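Local coordinates for antifreeze protein (Marinomonas primoryensis, PDB 3P4G) that binds ice as a hyperactive, calcium-dependent antifreeze protein, probably by holding ordered, clathrate-like waters on its surface, at residues 43-51 / 61-70. Sequence-based numbering, arbitrary orientation.
Sequences TGNVSATLN and IDGNVEDVLV
The side chain of N45 lies over the backbone of G63 and N64. Its CG sits beside its own backbone N (chi1 -59°), which carries OD1 across to the next turn. There N64 N donates to a lone pair of N45 OD1 at 2.8 Å, in the carbonyl plane. With an alanine here, N64 N is likely to lose its side-chain acceptor, and G63 CA the amide beside it. G63 has no CB, and N45 OD1 and G44 O lie close on that side. N64 repeats the pattern one turn on, its OD1 accepting from D91 N. Next to the amide, the backbones meet in a single parallel bridge, V46 with V65: V46 N donates to N64 O at 2.9 Å, and E66 N to V46 O at 3.0 Å. E66 reaches back across N45, with OE2 3.4 Å from N45 CB. Inside, V46 CG2 packs on I61 CD1 at 3.7 Å, and the two side chains cross at about a right angle. V68 turns CG2 against the carbonyl carbon of S47, and V70 CG1 meets T49 CG2. At the other end, one water bridges T43 O and D62 OD2. Equivalent turns stacked in parallel register and joined by backbone bonds form the right-handed calcium-binding beta-helix of this protein.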
ATOM      1  N   THR A  43     -32.730   0.232   2.179  1.00 17.96           N
ATOM      2  CA  THR A  43     -32.619   0.468   3.627  1.00 18.48           C
ATOM      3  C   THR A  43     -32.168  -0.804   4.362  1.00 18.71           C
ATOM      4  O   THR A  43     -31.683  -0.718   5.493  1.00 19.40           O
ATOM      5  CB  THR A  43     -33.947   0.950   4.274  1.00 19.39           C
ATOM      6  OG1 THR A  43     -34.958  -0.003   3.991  1.00 20.66           O
ATOM      7  CG2 THR A  43     -34.389   2.288   3.719  1.00 21.86           C
ATOM      8  N   GLY A  44     -32.322  -1.975   3.737  1.00 17.56           N
ATOM      9  CA  GLY A  44     -31.884  -3.239   4.336  1.00 18.14           C
ATOM     10  C   GLY A  44     -30.727  -3.902   3.602  1.00 18.39           C
ATOM     11  O   GLY A  44     -29.827  -3.224   3.104  1.00 17.34           O
ATOM     12  N   ASN A  45     -30.762  -5.222   3.492  1.00 18.24           N
ATOM     13  CA  ASN A  45     -29.654  -5.951   2.854  1.00 16.65           C
ATOM     14  C   ASN A  45     -29.883  -6.149   1.333  1.00 16.83           C
ATOM     15  O   ASN A  45     -31.042  -6.090   0.824  1.00 16.83           O
ATOM     16  CB  ASN A  45     -29.415  -7.273   3.581  1.00 17.09           C
ATOM     17  CG  ASN A  45     -29.078  -7.078   5.073  1.00 17.51           C
ATOM     18  OD1 ASN A  45     -28.197  -6.300   5.418  1.00 15.93           O
ATOM     19  ND2 ASN A  45     -29.778  -7.797   5.955  1.00 19.63           N
ATOM     20  N   VAL A  46     -28.771  -6.348   0.623  1.00 15.51           N
ATOM     21  CA  VAL A  46     -28.785  -6.800  -0.756  1.00 14.69           C
ATOM     22  C   VAL A  46     -28.608  -8.329  -0.809  1.00 14.70           C
ATOM     23  O   VAL A  46     -27.542  -8.846  -0.503  1.00 14.11           O
ATOM     24  CB  VAL A  46     -27.717  -6.049  -1.594  1.00 13.94           C
ATOM     25  CG1 VAL A  46     -27.495  -6.690  -2.985  1.00 15.64           C
ATOM     26  CG2 VAL A  46     -28.100  -4.574  -1.722  1.00 14.36           C
ATOM     27  N   SER A  47     -29.659  -9.053  -1.225  1.00 15.16           N
ATOM     28  CA  SER A  47     -29.625 -10.504  -1.238  1.00 15.41           C
ATOM     29  C   SER A  47     -29.838 -11.056  -2.616  1.00 15.03           C
ATOM     30  O   SER A  47     -30.103 -12.247  -2.741  1.00 16.36           O
ATOM     31  CB  SER A  47     -30.698 -11.077  -0.306  1.00 16.74           C
ATOM     32  OG  SER A  47     -30.581 -10.496   0.976  1.00 20.16           O
ATOM     33  N   ALA A  48     -29.710 -10.213  -3.645  1.00 14.10           N
ATOM     34  CA  ALA A  48     -29.645 -10.716  -5.043  1.00 13.78           C
ATOM     35  C   ALA A  48     -28.685  -9.841  -5.813  1.00 13.20           C
ATOM     36  O   ALA A  48     -28.247  -8.805  -5.327  1.00 12.33           O
ATOM     37  CB  ALA A  48     -31.014 -10.676  -5.726  1.00 14.37           C
ATOM     38  N   THR A  49     -28.380 -10.248  -7.035  1.00 13.48           N
ATOM     39  CA  THR A  49     -27.505  -9.439  -7.852  1.00 14.12           C
ATOM     40  C   THR A  49     -28.183  -8.074  -8.120  1.00 13.93           C
ATOM     41  O   THR A  49     -29.411  -7.973  -8.277  1.00 15.20           O
ATOM     42  CB  THR A  49     -27.114 -10.134  -9.177  1.00 13.77           C
ATOM     43  OG1 THR A  49     -28.296 -10.472  -9.897  1.00 16.64           O
ATOM     44  CG2 THR A  49     -26.307 -11.400  -8.886  1.00 15.22           C
ATOM     45  N   LEU A  50     -27.356  -7.037  -8.148  1.00 12.91           N
ATOM     46  CA  LEU A  50     -27.801  -5.669  -8.348  1.00 11.85           C
ATOM     47  C   LEU A  50     -26.863  -5.097  -9.407  1.00 11.99           C
ATOM     48  O   LEU A  50     -25.661  -4.976  -9.201  1.00 11.23           O
ATOM     49  CB  LEU A  50     -27.725  -4.867  -7.022  1.00 12.23           C
ATOM     50  CG  LEU A  50     -28.542  -3.573  -6.932  1.00 11.15           C
ATOM     51  CD1 LEU A  50     -28.632  -3.122  -5.458  1.00 11.67           C
ATOM     52  CD2 LEU A  50     -27.893  -2.501  -7.807  1.00 10.63           C
ATOM     53  N   ASN A  51     -27.425  -4.748 -10.545  1.00 10.64           N
ATOM     54  CA  ASN A  51     -26.640  -4.240 -11.658  1.00 10.49           C
ATOM     55  C   ASN A  51     -27.298  -2.980 -12.237  1.00 10.00           C
ATOM     56  O   ASN A  51     -28.332  -3.044 -12.913  1.00  9.73           O
ATOM     57  CB  ASN A  51     -26.538  -5.355 -12.717  1.00 11.14           C
ATOM     58  CG  ASN A  51     -25.582  -5.008 -13.912  1.00 12.38           C
ATOM     59  OD1 ASN A  51     -25.155  -3.874 -14.104  1.00 10.55           O
ATOM     60  ND2 ASN A  51     -25.306  -6.011 -14.742  1.00 15.22           N
ATOM     61  N   ILE A  61     -26.882   1.655   0.189  1.00 11.63           N
ATOM     62  CA  ILE A  61     -27.333   0.432   0.891  1.00 11.28           C
ATOM     63  C   ILE A  61     -27.013   0.634   2.369  1.00 12.90           C
ATOM     64  O   ILE A  61     -25.854   0.876   2.737  1.00 12.84           O
ATOM     65  CB  ILE A  61     -26.554  -0.841   0.309  1.00 11.97           C
ATOM     66  CG1 ILE A  61     -26.905  -1.089  -1.173  1.00 10.36           C
ATOM     67  CG2 ILE A  61     -26.779  -2.135   1.138  1.00  9.65           C
ATOM     68  CD1 ILE A  61     -25.794  -1.719  -2.003  1.00 11.13           C
ATOM     69  N   ASP A  62     -28.024   0.574   3.237  1.00 12.25           N
ATOM     70  CA  ASP A  62     -27.768   0.784   4.658  1.00 13.83           C
ATOM     71  C   ASP A  62     -27.331  -0.523   5.333  1.00 12.98           C
ATOM     72  O   ASP A  62     -26.757  -0.502   6.429  1.00 13.70           O
ATOM     73  CB  ASP A  62     -29.031   1.277   5.334  1.00 13.18           C
ATOM     74  CG  ASP A  62     -29.443   2.636   4.856  1.00 18.14           C
ATOM     75  OD1 ASP A  62     -28.553   3.428   4.455  1.00 21.32           O
ATOM     76  OD2 ASP A  62     -30.648   2.910   4.943  1.00 21.77           O
ATOM     77  N   GLY A  63     -27.663  -1.647   4.707  1.00 14.03           N
ATOM     78  CA  GLY A  63     -27.288  -2.976   5.219  1.00 14.89           C
ATOM     79  C   GLY A  63     -26.029  -3.528   4.578  1.00 14.06           C
ATOM     80  O   GLY A  63     -25.094  -2.766   4.250  1.00 14.34           O
ATOM     81  N   ASN A  64     -26.030  -4.841   4.343  1.00 14.29           N
ATOM     82  CA  ASN A  64     -24.858  -5.557   3.816  1.00 13.51           C
ATOM     83  C   ASN A  64     -25.064  -5.933   2.361  1.00 12.61           C
ATOM     84  O   ASN A  64     -26.202  -6.177   1.934  1.00 14.10           O
ATOM     85  CB  ASN A  64     -24.648  -6.869   4.601  1.00 13.73           C
ATOM     86  CG  ASN A  64     -24.478  -6.631   6.070  1.00 15.61           C
ATOM     87  OD1 ASN A  64     -23.732  -5.738   6.471  1.00 14.33           O
ATOM     88  ND2 ASN A  64     -25.149  -7.461   6.902  1.00 15.08           N
ATOM     89  N   VAL A  65     -23.978  -5.994   1.603  1.00 11.66           N
ATOM     90  CA  VAL A  65     -24.005  -6.705   0.331  1.00 11.77           C
ATOM     91  C   VAL A  65     -23.680  -8.154   0.676  1.00 13.07           C
ATOM     92  O   VAL A  65     -22.536  -8.492   1.088  1.00 12.08           O
ATOM     93  CB  VAL A  65     -22.978  -6.132  -0.678  1.00 11.59           C
ATOM     94  CG1 VAL A  65     -22.970  -6.960  -1.992  1.00 12.09           C
ATOM     95  CG2 VAL A  65     -23.267  -4.659  -0.890  1.00 12.39           C
ATOM     96  N   GLU A  66     -24.674  -9.009   0.501  1.00 13.61           N
ATOM     97  CA  GLU A  66     -24.547 -10.388   0.960  1.00 14.39           C
ATOM     98  C   GLU A  66     -23.767 -11.293  -0.021  1.00 14.98           C
ATOM     99  O   GLU A  66     -23.575 -10.954  -1.196  1.00 13.49           O
ATOM    100  CB  GLU A  66     -25.915 -10.956   1.279  1.00 15.92           C
ATOM    101  CG  GLU A  66     -26.558 -10.301   2.515  1.00 16.05           C
ATOM    102  CD  GLU A  66     -27.918 -10.878   2.840  1.00 20.83           C
ATOM    103  OE1 GLU A  66     -28.436 -11.745   2.091  1.00 21.09           O
ATOM    104  OE2 GLU A  66     -28.468 -10.473   3.874  1.00 21.00           O
ATOM    105  N   ASP A  67     -23.309 -12.439   0.499  1.00 15.63           N
ATOM    106  CA  ASP A  67     -22.652 -13.486  -0.279  1.00 16.28           C
ATOM    107  C   ASP A  67     -23.667 -14.235  -1.163  1.00 17.33           C
ATOM    108  O   ASP A  67     -23.965 -15.415  -0.935  1.00 17.56           O
ATOM    109  CB  ASP A  67     -21.981 -14.466   0.693  1.00 17.84           C
ATOM    110  CG  ASP A  67     -20.988 -15.416   0.019  1.00 21.30           C
ATOM    111  OD1 ASP A  67     -20.755 -15.334  -1.205  1.00 20.37           O
ATOM    112  OD2 ASP A  67     -20.444 -16.271   0.751  1.00 25.02           O
ATOM    113  N   VAL A  68     -24.204 -13.529  -2.161  1.00 16.39           N
ATOM    114  CA  VAL A  68     -25.155 -14.091  -3.124  1.00 16.84           C
ATOM    115  C   VAL A  68     -24.472 -15.136  -4.012  1.00 18.33           C
ATOM    116  O   VAL A  68     -23.408 -14.879  -4.535  1.00 17.28           O
ATOM    117  CB  VAL A  68     -25.749 -12.943  -3.992  1.00 17.07           C
ATOM    118  CG1 VAL A  68     -26.761 -13.475  -5.008  1.00 17.68           C
ATOM    119  CG2 VAL A  68     -26.404 -11.912  -3.051  1.00 16.47           C
ATOM    120  N   LEU A  69     -25.086 -16.312  -4.157  1.00 19.24           N
ATOM    121  CA  LEU A  69     -24.499 -17.357  -4.982  1.00 21.36           C
ATOM    122  C   LEU A  69     -24.416 -16.893  -6.431  1.00 20.56           C
ATOM    123  O   LEU A  69     -25.444 -16.658  -7.057  1.00 21.84           O
ATOM    124  CB  LEU A  69     -25.295 -18.671  -4.875  1.00 22.36           C
ATOM    125  CG  LEU A  69     -24.691 -19.797  -5.735  1.00 24.46           C
ATOM    126  CD1 LEU A  69     -23.289 -20.197  -5.215  1.00 29.16           C
ATOM    127  CD2 LEU A  69     -25.651 -20.978  -5.773  1.00 28.25           C
ATOM    128  N   VAL A  70     -23.186 -16.735  -6.925  1.00 20.60           N
ATOM    129  CA  VAL A  70     -22.897 -16.450  -8.343  1.00 18.68           C
ATOM    130  C   VAL A  70     -21.718 -17.315  -8.805  1.00 20.01           C
ATOM    131  O   VAL A  70     -21.006 -17.910  -7.970  1.00 18.96           O
ATOM    132  CB  VAL A  70     -22.641 -14.948  -8.616  1.00 19.07           C
ATOM    133  CG1 VAL A  70     -23.898 -14.144  -8.287  1.00 17.39           C
ATOM    134  CG2 VAL A  70     -21.433 -14.415  -7.807  1.00 14.28           C
TER
HETATM  135  O   HOH W   1     -31.861   1.989   7.268  1.00 19.44           O